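Local atomic coordinates of probable sugar ABC transporter, sugar-binding protein (Streptococcus pneumoniae, PDB entry 2W7Y), a protein that binds the blood group A-trisaccharide and, as the solute-binding component of an ABC transporter, probably delivers such glycans for uptake. Residues Q155-G160 / V385-D390. Residues are numbered along the deposited sequence; the frame is centred on the assembly and turned at random.
With GAL (beta-D-galactopyranose), chain C; A2G (2-acetamido-2-deoxy-alpha-D-galactopyranose), chain B.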
ATOM      1  N   GLN A 155       3.797   3.655  -8.822  1.00 23.42           N
ATOM      2  CA  GLN A 155       3.910   2.266  -8.402  1.00 23.39           C
ATOM      3  C   GLN A 155       2.564   1.836  -7.853  1.00 23.34           C
ATOM      4  O   GLN A 155       2.032   2.478  -6.953  1.00 23.38           O
ATOM      5  CB  GLN A 155       4.940   2.135  -7.291  1.00 23.57           C
ATOM      6  CG  GLN A 155       6.360   2.404  -7.693  1.00 23.76           C
ATOM      7  CD  GLN A 155       7.252   2.643  -6.497  1.00 23.30           C
ATOM      8  OE1 GLN A 155       7.834   3.710  -6.366  1.00 23.15           O
ATOM      9  NE2 GLN A 155       7.355   1.655  -5.611  1.00 23.11           N
ATOM     10  N   LEU A 156       2.017   0.750  -8.386  1.00 23.08           N
ATOM     11  CA  LEU A 156       0.717   0.259  -7.951  1.00 22.78           C
ATOM     12  C   LEU A 156       0.762  -0.402  -6.576  1.00 22.60           C
ATOM     13  O   LEU A 156       1.721  -1.091  -6.237  1.00 22.24           O
ATOM     14  CB  LEU A 156       0.148  -0.707  -8.992  1.00 22.83           C
ATOM     15  CG  LEU A 156      -0.880  -0.208 -10.013  1.00 23.14           C
ATOM     16  CD1 LEU A 156      -0.851   1.305 -10.254  1.00 22.81           C
ATOM     17  CD2 LEU A 156      -0.723  -0.976 -11.311  1.00 22.91           C
ATOM     18  N   PHE A 157      -0.294  -0.184  -5.795  1.00 22.72           N
ATOM     19  CA  PHE A 157      -0.430  -0.790  -4.478  1.00 22.71           C
ATOM     20  C   PHE A 157      -0.926  -2.230  -4.619  1.00 22.84           C
ATOM     21  O   PHE A 157      -2.004  -2.595  -4.136  1.00 22.69           O
ATOM     22  CB  PHE A 157      -1.362   0.039  -3.587  1.00 22.56           C
ATOM     23  CG  PHE A 157      -0.919   0.103  -2.152  1.00 22.70           C
ATOM     24  CD1 PHE A 157      -0.092   1.133  -1.715  1.00 22.44           C
ATOM     25  CD2 PHE A 157      -1.304  -0.877  -1.243  1.00 22.13           C
ATOM     26  CE1 PHE A 157       0.334   1.195  -0.393  1.00 22.78           C
ATOM     27  CE2 PHE A 157      -0.882  -0.819   0.078  1.00 22.51           C
ATOM     28  CZ  PHE A 157      -0.059   0.213   0.505  1.00 22.42           C
ATOM     29  N   THR A 158      -0.113  -3.035  -5.297  1.00 23.10           N
ATOM     30  CA  THR A 158      -0.412  -4.429  -5.583  1.00 23.38           C
ATOM     31  C   THR A 158       0.108  -5.255  -4.416  1.00 23.69           C
ATOM     32  O   THR A 158       1.317  -5.329  -4.188  1.00 23.62           O
ATOM     33  CB  THR A 158       0.248  -4.859  -6.916  1.00 23.30           C
ATOM     34  OG1 THR A 158      -0.142  -3.943  -7.944  1.00 23.00           O
ATOM     35  CG2 THR A 158      -0.152  -6.285  -7.319  1.00 22.96           C
HETATM   36  N   MSE A 159      -0.812  -5.862  -3.672  1.00 24.09           N
HETATM   37  CA  MSE A 159      -0.453  -6.501  -2.408  1.00 25.24           C
HETATM   38  C   MSE A 159      -1.093  -7.868  -2.127  1.00 24.05           C
HETATM   39  O   MSE A 159      -2.312  -7.982  -1.967  1.00 23.84           O
HETATM   40  CB  MSE A 159      -0.719  -5.534  -1.251  1.00 24.74           C
HETATM   41  CG  MSE A 159      -0.706  -6.176   0.119  1.00 25.82           C
HETATM   42 SE   MSE A 159      -0.505  -4.864   1.528  1.00 30.36          SE
HETATM   43  CE  MSE A 159      -1.923  -3.641   1.040  1.00 26.80           C
ATOM     44  N   GLY A 160      -0.247  -8.893  -2.065  1.00 23.63           N
ATOM     45  CA  GLY A 160      -0.609 -10.172  -1.467  1.00 23.10           C
ATOM     46  C   GLY A 160       0.055 -10.258  -0.104  1.00 22.88           C
ATOM     47  O   GLY A 160      -0.013  -9.318   0.691  1.00 22.65           O
ATOM     48  N   VAL A 385      -9.661  -6.516  -3.782  1.00 23.10           N
ATOM     49  CA  VAL A 385     -10.198  -5.345  -3.078  1.00 23.13           C
ATOM     50  C   VAL A 385      -9.235  -4.144  -3.117  1.00 23.11           C
ATOM     51  O   VAL A 385      -8.027  -4.329  -3.262  1.00 23.03           O
ATOM     52  CB  VAL A 385     -10.577  -5.667  -1.589  1.00 23.10           C
ATOM     53  CG1 VAL A 385     -11.743  -6.645  -1.520  1.00 23.04           C
ATOM     54  CG2 VAL A 385      -9.380  -6.190  -0.801  1.00 23.09           C
ATOM     55  N   PRO A 386      -9.774  -2.908  -3.016  1.00 23.13           N
ATOM     56  CA  PRO A 386      -8.903  -1.748  -2.849  1.00 23.13           C
ATOM     57  C   PRO A 386      -8.543  -1.558  -1.372  1.00 23.08           C
ATOM     58  O   PRO A 386      -9.132  -2.207  -0.505  1.00 23.21           O
ATOM     59  CB  PRO A 386      -9.771  -0.589  -3.346  1.00 22.96           C
ATOM     60  CG  PRO A 386     -11.165  -1.004  -3.028  1.00 23.10           C
ATOM     61  CD  PRO A 386     -11.199  -2.521  -3.073  1.00 23.19           C
ATOM     62  N   THR A 387      -7.585  -0.687  -1.085  1.00 23.07           N
ATOM     63  CA  THR A 387      -7.208  -0.431   0.307  1.00 23.20           C
ATOM     64  C   THR A 387      -8.255   0.442   0.984  1.00 23.39           C
ATOM     65  O   THR A 387      -8.826   1.343   0.353  1.00 23.44           O
ATOM     66  CB  THR A 387      -5.839   0.262   0.439  1.00 23.01           C
ATOM     67  OG1 THR A 387      -5.835   1.457  -0.350  1.00 23.40           O
ATOM     68  CG2 THR A 387      -4.713  -0.652  -0.005  1.00 22.91           C
ATOM     69  N   VAL A 388      -8.504   0.157   2.262  1.00 23.31           N
ATOM     70  CA  VAL A 388      -9.332   1.000   3.127  1.00 23.37           C
ATOM     71  C   VAL A 388      -8.952   2.478   2.972  1.00 23.42           C
ATOM     72  O   VAL A 388      -9.827   3.343   2.875  1.00 23.55           O
ATOM     73  CB  VAL A 388      -9.216   0.562   4.622  1.00 23.38           C
ATOM     74  CG1 VAL A 388      -9.718   1.653   5.569  1.00 23.43           C
ATOM     75  CG2 VAL A 388      -9.965  -0.747   4.862  1.00 23.19           C
ATOM     76  N   SER A 389      -7.648   2.741   2.927  1.00 23.24           N
ATOM     77  CA  SER A 389      -7.105   4.088   2.774  1.00 23.33           C
ATOM     78  C   SER A 389      -7.582   4.809   1.512  1.00 23.20           C
ATOM     79  O   SER A 389      -7.913   5.990   1.562  1.00 23.25           O
ATOM     80  CB  SER A 389      -5.573   4.034   2.794  1.00 23.40           C
ATOM     81  OG  SER A 389      -5.026   5.329   2.958  1.00 24.38           O
ATOM     82  N   ASP A 390      -7.615   4.095   0.387  1.00 23.36           N
ATOM     83  CA  ASP A 390      -8.009   4.671  -0.903  1.00 23.21           C
ATOM     84  C   ASP A 390      -9.486   5.028  -0.953  1.00 23.11           C
ATOM     85  O   ASP A 390      -9.865   6.109  -1.414  1.00 22.99           O
ATOM     86  CB  ASP A 390      -7.676   3.707  -2.049  1.00 23.28           C
ATOM     87  CG  ASP A 390      -6.232   3.822  -2.521  1.00 23.69           C
ATOM     88  OD1 ASP A 390      -5.870   3.108  -3.479  1.00 24.52           O
ATOM     89  OD2 ASP A 390      -5.462   4.623  -1.948  1.00 23.32           O
TER
HETATM   90  C1  GAL C   1       6.889   2.385  -1.632  1.00 16.73           C
HETATM   91  C2  GAL C   1       6.140   2.633  -0.321  1.00 16.42           C
HETATM   92  C3  GAL C   1       5.087   1.546  -0.085  1.00 16.01           C
HETATM   93  C4  GAL C   1       4.224   1.305  -1.329  1.00 15.18           C
HETATM   94  C5  GAL C   1       5.143   1.052  -2.532  1.00 16.26           C
HETATM   95  C6  GAL C   1       4.400   0.785  -3.844  1.00 16.08           C
HETATM   96  O1  GAL C   1       7.641   3.534  -1.950  1.00 20.41           O
HETATM   97  O2  GAL C   1       7.086   2.638   0.729  1.00 16.02           O
HETATM   98  O3  GAL C   1       4.290   1.885   1.027  1.00 15.78           O
HETATM   99  O4  GAL C   1       3.392   2.423  -1.534  1.00 12.44           O
HETATM  100  O5  GAL C   1       6.005   2.160  -2.709  1.00 16.42           O
HETATM  101  O6  GAL C   1       5.257   0.080  -4.722  1.00 15.93           O
HETATM  102  O5  A2G B   3       4.551  -0.123   2.290  1.00 15.14           O
HETATM  103  C1  A2G B   3       3.735   0.995   1.850  1.00 14.61           C
HETATM  104  C2  A2G B   3       2.977   1.521   3.058  1.00 14.31           C
HETATM  105  N2  A2G B   3       2.157   2.680   2.707  1.00 13.82           N
HETATM  106  C3  A2G B   3       3.976   1.965   4.136  1.00 14.75           C
HETATM  107  O3  A2G B   3       3.283   2.550   5.240  1.00 15.05           O
HETATM  108  C4  A2G B   3       4.847   0.787   4.576  1.00 15.13           C
HETATM  109  O4  A2G B   3       4.041  -0.215   5.209  1.00 15.66           O
HETATM  110  C5  A2G B   3       5.538   0.198   3.340  1.00 15.36           C
HETATM  111  C6  A2G B   3       6.364  -1.039   3.684  1.00 14.71           C
HETATM  112  O6  A2G B   3       6.873  -1.596   2.471  1.00 15.36           O
HETATM  113  C7  A2G B   3       0.858   2.734   2.982  1.00 13.20           C
HETATM  114  O7  A2G B   3       0.217   1.829   3.518  1.00 12.15           O
HETATM  115  C8  A2G B   3       0.184   4.035   2.560  1.00 13.02           C
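The methyl CG2 of Thr387 reaches the Phe157 ring along the CD2-CE2 bond, 3.6 Å from CD2 and 3.8 Å from CE2. Its approach is oblique to the ring, and the two side chains cross at about a right angle. A second, looser touch comes from selenomethionine Met159, whose CE stands 4.2 Å from the same Thr387 CG2; this CE also lies in the plane of the Phe157 ring, at its edge. The segments bury 90 Å² in all and share no hydrogen bond. Against the close fit at this methyl, the outer side is loose: the partly exposed Asp390 side chain comes no nearer than 5.5 Å to segment 155-160, and CB of Pro386 points away. In Thr387, chi1 of 54° sends CG2 anti to the carbonyl carbon and toward the ring, and turns OG1 back over the main chain to N-cap the helix by accepting from Asp390 N (3.3 Å, 145°). Another part of the Phe157 ring faces the sugars. Phe157 CE1 lies 3.5 Å from galactose O4, and Phe157 CZ lies 3.4 Å from the acetamide O7 of the N-acetylgalactosamine, an oxygen near the ring plane at its edge. Gln155 extends the binding surface by a weak hydrogen bond (2.8 Å) from its NE2 to galactose O6. Trp282 meets Phe157 edge-to-face, Arg209 of helix 207-215 touches both Phe157 and Met159, and strand 302-306 pairs with strands 157-164 and 383-385, joining the two segments through one sheet.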